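PDB 2BL0: myosin regulatory light chain from Physarum polycephalum, which serves as a light chain of myosin and binds a calcium ion through an EF-hand loop. Local coordinates for residues B[9-12]-B[13-17]; B[43-46]-B[47-51]; B[55-58]-B[59-62]. One frame throughout, in Å; residues are numbered along the deposited sequence.

Contact 1: residues B[9-12]-B[13-17]; sequences ECFQ and IFDKD. With CA (calcium ion), chain D.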
ATOM      1  N   GLU B   9       7.691   5.548  -0.255  1.00  7.10           N
ATOM      2  CA  GLU B   9       6.472   4.994   0.306  1.00  6.44           C
ATOM      3  C   GLU B   9       6.663   4.667   1.772  1.00  6.07           C
ATOM      4  O   GLU B   9       5.805   4.946   2.610  1.00  5.79           O
ATOM      5  CB  GLU B   9       6.099   3.711  -0.451  1.00  6.87           C
ATOM      6  CG  GLU B   9       4.833   3.016   0.025  1.00  8.53           C
ATOM      7  CD  GLU B   9       4.519   1.748  -0.747  1.00 11.83           C
ATOM      8  OE1 GLU B   9       5.437   0.948  -1.019  1.00 10.34           O
ATOM      9  OE2 GLU B   9       3.345   1.563  -1.095  1.00 12.45           O
ATOM     10  N   CYS B  10       7.781   4.016   2.064  1.00  5.21           N
ATOM     11  CA  CYS B  10       8.111   3.666   3.424  1.00  4.82           C
ATOM     12  C   CYS B  10       8.228   4.903   4.286  1.00  4.37           C
ATOM     13  O   CYS B  10       7.616   4.958   5.347  1.00  4.47           O
ATOM     14  CB  CYS B  10       9.398   2.842   3.462  1.00  4.40           C
ATOM     15  SG  CYS B  10      10.073   2.551   5.132  1.00  5.70           S
ATOM     16  N   PHE B  11       8.965   5.911   3.817  1.00  4.01           N
ATOM     17  CA  PHE B  11       9.141   7.146   4.570  1.00  4.73           C
ATOM     18  C   PHE B  11       7.790   7.785   4.883  1.00  4.73           C
ATOM     19  O   PHE B  11       7.541   8.185   6.014  1.00  4.74           O
ATOM     20  CB  PHE B  11      10.034   8.126   3.813  1.00  4.63           C
ATOM     21  CG  PHE B  11      10.322   9.394   4.576  1.00  3.84           C
ATOM     22  CD1 PHE B  11      11.439   9.484   5.419  1.00  5.20           C
ATOM     23  CD2 PHE B  11       9.498  10.487   4.447  1.00  6.06           C
ATOM     24  CE1 PHE B  11      11.699  10.636   6.130  1.00  3.35           C
ATOM     25  CE2 PHE B  11       9.750  11.634   5.138  1.00  4.68           C
ATOM     26  CZ  PHE B  11      10.850  11.723   5.980  1.00  4.26           C
ATOM     27  N   GLN B  12       6.925   7.852   3.885  1.00  5.45           N
ATOM     28  CA  GLN B  12       5.623   8.480   4.050  1.00  5.69           C
ATOM     29  C   GLN B  12       4.774   7.744   5.083  1.00  6.10           C
ATOM     30  O   GLN B  12       3.995   8.358   5.800  1.00  6.26           O
ATOM     31  CB  GLN B  12       4.879   8.557   2.710  1.00  6.80           C
ATOM     32  CG  GLN B  12       5.553   9.489   1.743  1.00  7.81           C
ATOM     33  CD  GLN B  12       4.849   9.606   0.411  1.00 13.09           C
ATOM     34  OE1 GLN B  12       4.965  10.635  -0.243  1.00 15.77           O
ATOM     35  NE2 GLN B  12       4.126   8.566   0.003  1.00 14.67           N
ATOM     36  N   ILE B  13       4.920   6.425   5.162  1.00  5.52           N
ATOM     37  CA  ILE B  13       4.194   5.636   6.152  1.00  5.72           C
ATOM     38  C   ILE B  13       4.656   5.977   7.572  1.00  5.72           C
ATOM     39  O   ILE B  13       3.832   6.101   8.471  1.00  5.82           O
ATOM     40  CB  ILE B  13       4.303   4.118   5.829  1.00  6.51           C
ATOM     41  CG1 ILE B  13       3.399   3.769   4.635  1.00  6.54           C
ATOM     42  CG2 ILE B  13       3.917   3.259   7.015  1.00  6.94           C
ATOM     43  CD1 ILE B  13       3.715   2.448   4.025  1.00  7.48           C
ATOM     44  N   PHE B  14       5.964   6.160   7.753  1.00  4.99           N
ATOM     45  CA  PHE B  14       6.530   6.565   9.030  1.00  5.26           C
ATOM     46  C   PHE B  14       6.207   8.018   9.382  1.00  5.48           C
ATOM     47  O   PHE B  14       6.101   8.353  10.557  1.00  5.52           O
ATOM     48  CB  PHE B  14       8.043   6.344   9.055  1.00  4.88           C
ATOM     49  CG  PHE B  14       8.441   4.942   9.411  1.00  4.53           C
ATOM     50  CD1 PHE B  14       8.432   3.928   8.467  1.00  5.58           C
ATOM     51  CD2 PHE B  14       8.821   4.636  10.707  1.00  8.35           C
ATOM     52  CE1 PHE B  14       8.779   2.613   8.814  1.00  6.44           C
ATOM     53  CE2 PHE B  14       9.153   3.355  11.061  1.00  7.97           C
ATOM     54  CZ  PHE B  14       9.139   2.333  10.126  1.00  7.90           C
ATOM     55  N   ASP B  15       6.049   8.867   8.368  1.00  6.18           N
ATOM     56  CA  ASP B  15       5.796  10.301   8.565  1.00  6.59           C
ATOM     57  C   ASP B  15       4.287  10.484   8.698  1.00  8.05           C
ATOM     58  O   ASP B  15       3.610  10.972   7.786  1.00  8.22           O
ATOM     59  CB  ASP B  15       6.353  11.095   7.389  1.00  5.65           C
ATOM     60  CG  ASP B  15       6.169  12.594   7.536  1.00  5.47           C
ATOM     61  OD1 ASP B  15       6.011  13.089   8.675  1.00  5.93           O
ATOM     62  OD2 ASP B  15       6.207  13.358   6.537  1.00  6.82           O
ATOM     63  N   LYS B  16       3.770  10.092   9.851  1.00  9.04           N
ATOM     64  CA  LYS B  16       2.320  10.039  10.056  1.00 10.58           C
ATOM     65  C   LYS B  16       1.648  11.416   9.959  1.00 10.10           C
ATOM     66  O   LYS B  16       0.503  11.521   9.482  1.00 10.53           O
ATOM     67  CB  LYS B  16       2.019   9.357  11.392  1.00 11.20           C
ATOM     68  CG  LYS B  16       2.278   7.836  11.351  1.00 13.64           C
ATOM     69  CD  LYS B  16       1.658   7.116  12.549  1.00 17.77           C
ATOM     70  CE  LYS B  16       2.229   5.699  12.735  1.00 21.03           C
ATOM     71  NZ  LYS B  16       2.976   5.533  14.025  1.00 23.72           N
ATOM     72  N   ASP B  17       2.360  12.464  10.373  1.00  9.63           N
ATOM     73  CA  ASP B  17       1.806  13.834  10.363  1.00  9.17           C
ATOM     74  C   ASP B  17       2.173  14.642   9.097  1.00  8.84           C
ATOM     75  O   ASP B  17       1.807  15.811   8.965  1.00  8.37           O
ATOM     76  CB  ASP B  17       2.158  14.589  11.662  1.00  9.57           C
ATOM     77  CG  ASP B  17       3.622  14.945  11.778  1.00 10.33           C
ATOM     78  OD1 ASP B  17       4.437  14.385  11.033  1.00  5.47           O
ATOM     79  OD2 ASP B  17       4.071  15.771  12.606  1.00 13.20           O
TER
HETATM   80 CA    CA D1146       6.669  13.721  10.704  1.00 29.00          CA
HETATM   81  O   HOH W   1       6.642  11.738  11.852  1.00 38.85           O
HETATM   82  O   HOH W   2       7.430  14.635  12.582  1.00 42.79           O
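Ile13 N, Phe14 N and Asp15 N reach back to Glu9 O, Cys10 O and Phe11 O in three successive i to i+4 bonds that carry helix 4-14 to its C-terminal end, where Asp15 leaves helical geometry as the centre of an inverse gamma turn. The last of these bonds is the shortest, Asp15 N to Phe11 O at 2.9 Å. Cys10 O is approached twice, by Phe14 N and, weakly, by Ile13 N. The same oxygen sits at the edge of the Phe14 ring, in plane and 3.4 Å from Phe14 CD1. Cys10 SG, trans to its own backbone N (chi1 171°), meets that ring obliquely, 3.9 Å from Phe14 CE1, in a sulfur-aromatic contact. Glu9 and Ile13, themselves one turn apart, run side by side in the same direction, with Glu9 CG 4.2 Å from Ile13 CD1; the carboxylate of Glu9 forms a salt bridge through OE1 with a basic side chain of another protein chain. Asp15 opens the EF-hand calcium loop. Its OD1 binds the calcium ion at 2.2 Å, and Asp17 OD1 does so at 2.4 Å; two waters, Asp19 and Lys21 O complete the site. Asp15 OD2 accepts a hydrogen bond from Gly20 N, which holds the carboxylate against rotation while OD1 faces the metal. Asp15 CB lies 4.1 Å from Phe11 CE2, obliquely to the ring. Phe11 and Phe14 both pack on Val22 of strand 22-23; Phe14 continues onto helix 27-33, whereas Phe11 and Cys10 lean on Phe60 of helix 57-64.

Contact 2: residues B[43-46]-B[47-51]; sequences LNTI and KGQLN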
ATOM      1  N   LEU B  43      23.997   1.392  13.920  1.00  5.59           N
ATOM      2  CA  LEU B  43      22.934   2.392  13.934  1.00  6.14           C
ATOM      3  C   LEU B  43      23.346   3.582  14.756  1.00  6.25           C
ATOM      4  O   LEU B  43      23.053   4.714  14.390  1.00  6.36           O
ATOM      5  CB  LEU B  43      21.634   1.814  14.503  1.00  5.63           C
ATOM      6  CG  LEU B  43      20.384   2.691  14.480  1.00  5.32           C
ATOM      7  CD1 LEU B  43      20.105   3.258  13.098  1.00  6.02           C
ATOM      8  CD2 LEU B  43      19.213   1.898  15.001  1.00  4.53           C
ATOM      9  N   ASN B  44      24.017   3.335  15.874  1.00  6.29           N
ATOM     10  CA  ASN B  44      24.473   4.443  16.706  1.00  7.68           C
ATOM     11  C   ASN B  44      25.485   5.334  16.028  1.00  6.45           C
ATOM     12  O   ASN B  44      25.436   6.551  16.189  1.00  5.75           O
ATOM     13  CB  ASN B  44      25.007   3.922  18.015  1.00  8.19           C
ATOM     14  CG  ASN B  44      24.033   4.140  19.106  1.00 13.37           C
ATOM     15  OD1 ASN B  44      22.949   3.552  19.091  1.00 16.01           O
ATOM     16  ND2 ASN B  44      24.362   5.061  20.030  1.00 14.82           N
ATOM     17  N   THR B  45      26.385   4.740  15.251  1.00  6.03           N
ATOM     18  CA  THR B  45      27.347   5.527  14.480  1.00  6.04           C
ATOM     19  C   THR B  45      26.632   6.391  13.449  1.00  6.19           C
ATOM     20  O   THR B  45      26.923   7.596  13.308  1.00  4.66           O
ATOM     21  CB  THR B  45      28.357   4.598  13.812  1.00  6.20           C
ATOM     22  OG1 THR B  45      29.095   3.917  14.830  1.00  7.41           O
ATOM     23  CG2 THR B  45      29.373   5.379  12.995  1.00  6.70           C
ATOM     24  N   ILE B  46      25.654   5.796  12.765  1.00  5.46           N
ATOM     25  CA  ILE B  46      24.876   6.531  11.773  1.00  6.60           C
ATOM     26  C   ILE B  46      24.122   7.685  12.426  1.00  6.54           C
ATOM     27  O   ILE B  46      24.197   8.830  11.972  1.00  6.57           O
ATOM     28  CB  ILE B  46      23.914   5.601  11.016  1.00  6.12           C
ATOM     29  CG1 ILE B  46      24.686   4.580  10.196  1.00  6.78           C
ATOM     30  CG2 ILE B  46      23.012   6.454  10.078  1.00  8.71           C
ATOM     31  CD1 ILE B  46      23.846   3.381   9.702  1.00  8.08           C
ATOM     32  N   LYS B  47      23.398   7.397  13.501  1.00  7.62           N
ATOM     33  CA  LYS B  47      22.685   8.451  14.231  1.00  7.89           C
ATOM     34  C   LYS B  47      23.615   9.586  14.691  1.00  8.73           C
ATOM     35  O   LYS B  47      23.266  10.756  14.619  1.00  8.30           O
ATOM     36  CB  LYS B  47      21.922   7.851  15.423  1.00  8.38           C
ATOM     37  CG  LYS B  47      20.671   7.082  15.000  1.00  9.52           C
ATOM     38  CD  LYS B  47      20.054   6.227  16.086  1.00 12.23           C
ATOM     39  CE  LYS B  47      19.271   7.033  17.111  1.00 15.69           C
ATOM     40  NZ  LYS B  47      19.072   6.236  18.386  1.00 17.87           N
ATOM     41  N   GLY B  48      24.801   9.234  15.168  1.00  8.62           N
ATOM     42  CA  GLY B  48      25.732  10.230  15.673  1.00  8.85           C
ATOM     43  C   GLY B  48      26.188  11.128  14.533  1.00  8.56           C
ATOM     44  O   GLY B  48      26.364  12.352  14.715  1.00  8.30           O
ATOM     45  N   GLN B  49      26.399  10.524  13.361  1.00  7.60           N
ATOM     46  CA  GLN B  49      26.836  11.284  12.190  1.00  7.38           C
ATOM     47  C   GLN B  49      25.761  12.252  11.736  1.00  7.40           C
ATOM     48  O   GLN B  49      26.063  13.374  11.330  1.00  7.42           O
ATOM     49  CB  GLN B  49      27.306  10.358  11.064  1.00  7.35           C
ATOM     50  CG  GLN B  49      28.671   9.746  11.325  1.00  7.04           C
ATOM     51  CD  GLN B  49      29.179   8.886  10.184  1.00  4.26           C
ATOM     52  OE1 GLN B  49      28.349   8.503   9.318  1.00  6.39           O
ATOM     53  NE2 GLN B  49      30.405   8.583  10.121  1.00  4.87           N
ATOM     54  N   LEU B  50      24.495  11.843  11.828  1.00  6.90           N
ATOM     55  CA  LEU B  50      23.400  12.714  11.453  1.00  6.91           C
ATOM     56  C   LEU B  50      23.271  13.905  12.416  1.00  7.29           C
ATOM     57  O   LEU B  50      22.859  14.979  11.987  1.00  7.20           O
ATOM     58  CB  LEU B  50      22.084  11.931  11.375  1.00  6.28           C
ATOM     59  CG  LEU B  50      22.040  10.858  10.287  1.00  7.04           C
ATOM     60  CD1 LEU B  50      20.690  10.191  10.285  1.00  6.48           C
ATOM     61  CD2 LEU B  50      22.365  11.437   8.914  1.00  8.87           C
ATOM     62  N   ASN B  51      23.629  13.713  13.693  1.00  7.71           N
ATOM     63  CA  ASN B  51      23.596  14.805  14.692  1.00  8.32           C
ATOM     64  C   ASN B  51      22.290  15.569  14.599  1.00  9.03           C
ATOM     65  O   ASN B  51      22.266  16.800  14.524  1.00  9.83           O
ATOM     66  CB  ASN B  51      24.793  15.766  14.544  1.00  8.48           C
ATOM     67  CG  ASN B  51      25.136  16.488  15.851  1.00  8.09           C
ATOM     68  OD1 ASN B  51      25.532  15.856  16.830  1.00  8.61           O
ATOM     69  ND2 ASN B  51      24.981  17.816  15.869  1.00  8.54           N
TER
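Lys47 N meets Leu43 O at 2.8 Å with an N-H...O angle of 175°, an almost straight bond in the last turns of helix 40-50. Three more i to i+4 bonds follow in step, ending with Leu50 N on Ile46 O at 3.0 Å. The side chains lie against this backbone ladder. Lys47 CG, opposite its own carbonyl carbon across the CA-CB bond (chi1 -74°), passes 3.4 Å from Leu43 O, and a bend at chi3 turns the chain beyond CD. At that bend Lys47 CD lies 3.9 Å from Leu43 CG, so the aliphatic part of the lysine crosses the leucine branch at a slant. Its NZ makes a weak, long ion pair with Glu25. Farther along, Leu50 CG lies 3.4 Å from Ile46 O, while Leu50 CD1 and Ile46 CG2 make a looser apolar contact. Asn51 leaves helical geometry with positive phi, although its N still bonds to Lys47 O. The helix is amphipathic here: Thr45, Gly48 and Gln49 are exposed, whereas Ile46 and Leu50 pack on Leu27 of helix 27-33 and reach Val63 and Thr59, respectively, on helix 57-64.

Contact 3: residues B[55-58]-B[59-62]; sequences FDLA and TFKT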
ATOM      1  N   PHE B  55      14.980  13.113  10.648  1.00  7.99           N
ATOM      2  CA  PHE B  55      15.565  13.027   9.313  1.00  7.04           C
ATOM      3  C   PHE B  55      14.496  13.161   8.233  1.00  5.91           C
ATOM      4  O   PHE B  55      13.339  12.831   8.455  1.00  5.73           O
ATOM      5  CB  PHE B  55      16.361  11.725   9.121  1.00  6.99           C
ATOM      6  CG  PHE B  55      15.543  10.464   9.258  1.00  7.07           C
ATOM      7  CD1 PHE B  55      15.282   9.907  10.509  1.00  7.19           C
ATOM      8  CD2 PHE B  55      15.040   9.823   8.129  1.00  6.09           C
ATOM      9  CE1 PHE B  55      14.527   8.715  10.607  1.00  6.04           C
ATOM     10  CE2 PHE B  55      14.286   8.643   8.233  1.00  6.27           C
ATOM     11  CZ  PHE B  55      14.024   8.105   9.479  1.00  7.77           C
ATOM     12  N   ASP B  56      14.906  13.641   7.071  1.00  6.26           N
ATOM     13  CA  ASP B  56      14.015  13.784   5.907  1.00  6.01           C
ATOM     14  C   ASP B  56      14.250  12.677   4.881  1.00  5.72           C
ATOM     15  O   ASP B  56      15.094  11.804   5.073  1.00  5.13           O
ATOM     16  CB  ASP B  56      14.096  15.192   5.293  1.00  6.77           C
ATOM     17  CG  ASP B  56      15.448  15.529   4.679  1.00  8.44           C
ATOM     18  OD1 ASP B  56      16.300  14.648   4.459  1.00  7.78           O
ATOM     19  OD2 ASP B  56      15.723  16.706   4.324  1.00 10.64           O
ATOM     20  N   LEU B  57      13.486  12.709   3.794  1.00  5.46           N
ATOM     21  CA  LEU B  57      13.509  11.636   2.817  1.00  5.86           C
ATOM     22  C   LEU B  57      14.855  11.523   2.129  1.00  5.62           C
ATOM     23  O   LEU B  57      15.350  10.425   1.947  1.00  5.80           O
ATOM     24  CB  LEU B  57      12.412  11.834   1.767  1.00  5.31           C
ATOM     25  CG  LEU B  57      12.417  10.851   0.589  1.00  5.46           C
ATOM     26  CD1 LEU B  57      12.234   9.416   1.071  1.00  6.07           C
ATOM     27  CD2 LEU B  57      11.369  11.244  -0.440  1.00  8.68           C
ATOM     28  N   ALA B  58      15.450  12.658   1.768  1.00  6.07           N
ATOM     29  CA  ALA B  58      16.748  12.679   1.087  1.00  6.07           C
ATOM     30  C   ALA B  58      17.789  11.987   1.935  1.00  6.12           C
ATOM     31  O   ALA B  58      18.568  11.195   1.436  1.00  5.54           O
ATOM     32  CB  ALA B  58      17.185  14.111   0.762  1.00  6.96           C
ATOM     33  N   THR B  59      17.770  12.273   3.229  1.00  6.45           N
ATOM     34  CA  THR B  59      18.646  11.623   4.191  1.00  6.39           C
ATOM     35  C   THR B  59      18.393  10.116   4.296  1.00  6.26           C
ATOM     36  O   THR B  59      19.316   9.292   4.233  1.00  6.60           O
ATOM     37  CB  THR B  59      18.489  12.309   5.547  1.00  6.10           C
ATOM     38  OG1 THR B  59      19.070  13.635   5.473  1.00  8.47           O
ATOM     39  CG2 THR B  59      19.260  11.587   6.640  1.00  5.18           C
ATOM     40  N   PHE B  60      17.131   9.745   4.409  1.00  6.21           N
ATOM     41  CA  PHE B  60      16.761   8.352   4.514  1.00  5.73           C
ATOM     42  C   PHE B  60      17.292   7.592   3.314  1.00  6.48           C
ATOM     43  O   PHE B  60      17.835   6.508   3.474  1.00  6.40           O
ATOM     44  CB  PHE B  60      15.245   8.229   4.582  1.00  6.01           C
ATOM     45  CG  PHE B  60      14.738   6.828   4.768  1.00  5.73           C
ATOM     46  CD1 PHE B  60      15.269   5.978   5.748  1.00  7.28           C
ATOM     47  CD2 PHE B  60      13.674   6.377   4.020  1.00  5.48           C
ATOM     48  CE1 PHE B  60      14.737   4.711   5.927  1.00  7.67           C
ATOM     49  CE2 PHE B  60      13.159   5.115   4.207  1.00  7.58           C
ATOM     50  CZ  PHE B  60      13.690   4.291   5.163  1.00  6.75           C
ATOM     51  N   LYS B  61      17.127   8.159   2.118  1.00  6.56           N
ATOM     52  CA  LYS B  61      17.640   7.518   0.891  1.00  7.25           C
ATOM     53  C   LYS B  61      19.135   7.294   0.953  1.00  7.50           C
ATOM     54  O   LYS B  61      19.621   6.202   0.644  1.00  7.39           O
ATOM     55  CB  LYS B  61      17.302   8.375  -0.325  1.00  7.97           C
ATOM     56  CG  LYS B  61      15.866   8.264  -0.750  1.00  8.97           C
ATOM     57  CD  LYS B  61      15.563   9.245  -1.882  1.00 10.49           C
ATOM     58  CE  LYS B  61      14.140   9.123  -2.344  1.00 13.72           C
ATOM     59  NZ  LYS B  61      13.880   9.941  -3.557  1.00 13.41           N
ATOM     60  N   THR B  62      19.852   8.335   1.354  1.00  8.31           N
ATOM     61  CA  THR B  62      21.295   8.330   1.435  1.00  8.86           C
ATOM     62  C   THR B  62      21.776   7.273   2.433  1.00  8.28           C
ATOM     63  O   THR B  62      22.685   6.508   2.148  1.00  8.57           O
ATOM     64  CB  THR B  62      21.820   9.730   1.852  1.00  9.38           C
ATOM     65  OG1 THR B  62      21.415  10.742   0.898  1.00 11.72           O
ATOM     66  CG2 THR B  62      23.310   9.760   1.807  1.00 11.39           C
TER
HETATM   67  O   HOH W   3      17.616  14.945   7.461  1.00 27.50           O
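With chi1 near +60° in both Phe55 (61°) and Asp56 (66°), each CG sits between its backbone N and carbonyl carbon, placing the Phe55 ring beside Phe60 and folding the Asp56 carboxylate back over the first turn of helix 57-64. Asp56 is the N-cap of that helix. Its OD1 accepts from Thr59 N at 3.1 Å, the N-H meeting the oxygen nearly along the C-O direction, and Asp56 O takes Phe60 N. A water links the two residues, accepting from Asp56 N and hydrogen-bonded to Thr59 OG1. With an alanine at the Asp56 position OD1 is gone, and Thr59 N would probably be left without its capping acceptor, its N-H unmatched. Next to the cap, Thr59 CG2 touches Phe55 CB, and Phe55 CE2 lies 3.8 Å from Phe60 CD1. The two rings are oblique, their planes inclined by 39°, and Leu27 of helix 27-33 packs on both, an arrangement consistent with the paired EF-hand fold, in which helix 57-64 would close the second hand. Strand 54-55 joins the small antiparallel sheet through Phe55, which pairs with Val22. On another side of the helix, the extended Lys61 chain brings CE to 3.8 Å from Leu57 CG. One residue further along, Ala58 O accepts two bonds from opposite faces of its carbonyl plane, from Thr62 N at 3.1 Å and from Thr62 OG1 at 2.9 Å.

How the contacts relate
The three contacts follow one another along the chain and lie on helices 4-14, 40-50 and 57-64, consistent with one paired EF-hand lobe. Contact 3 joins the other two. Against contact 1 it places Asp56 and Leu57 beside the Phe11 ring, with Phe11 CE1 3.5 Å from Asp56 C, and Phe60 CZ stands 4.0 Å from Cys10 SG. Toward contact 2 the link is Leu50 CD2 on Thr59 CG2, 3.9 Å apart. Contacts 1 and 2 do not touch, their nearest atoms being about 10 Å apart. Contact 1 supplies two of the protein ligands of the calcium ion, Asp15 and Asp17; the Asp56 side chain of contact 3 lies about 9 Å from the ion, and contact 2 contributes no ligand.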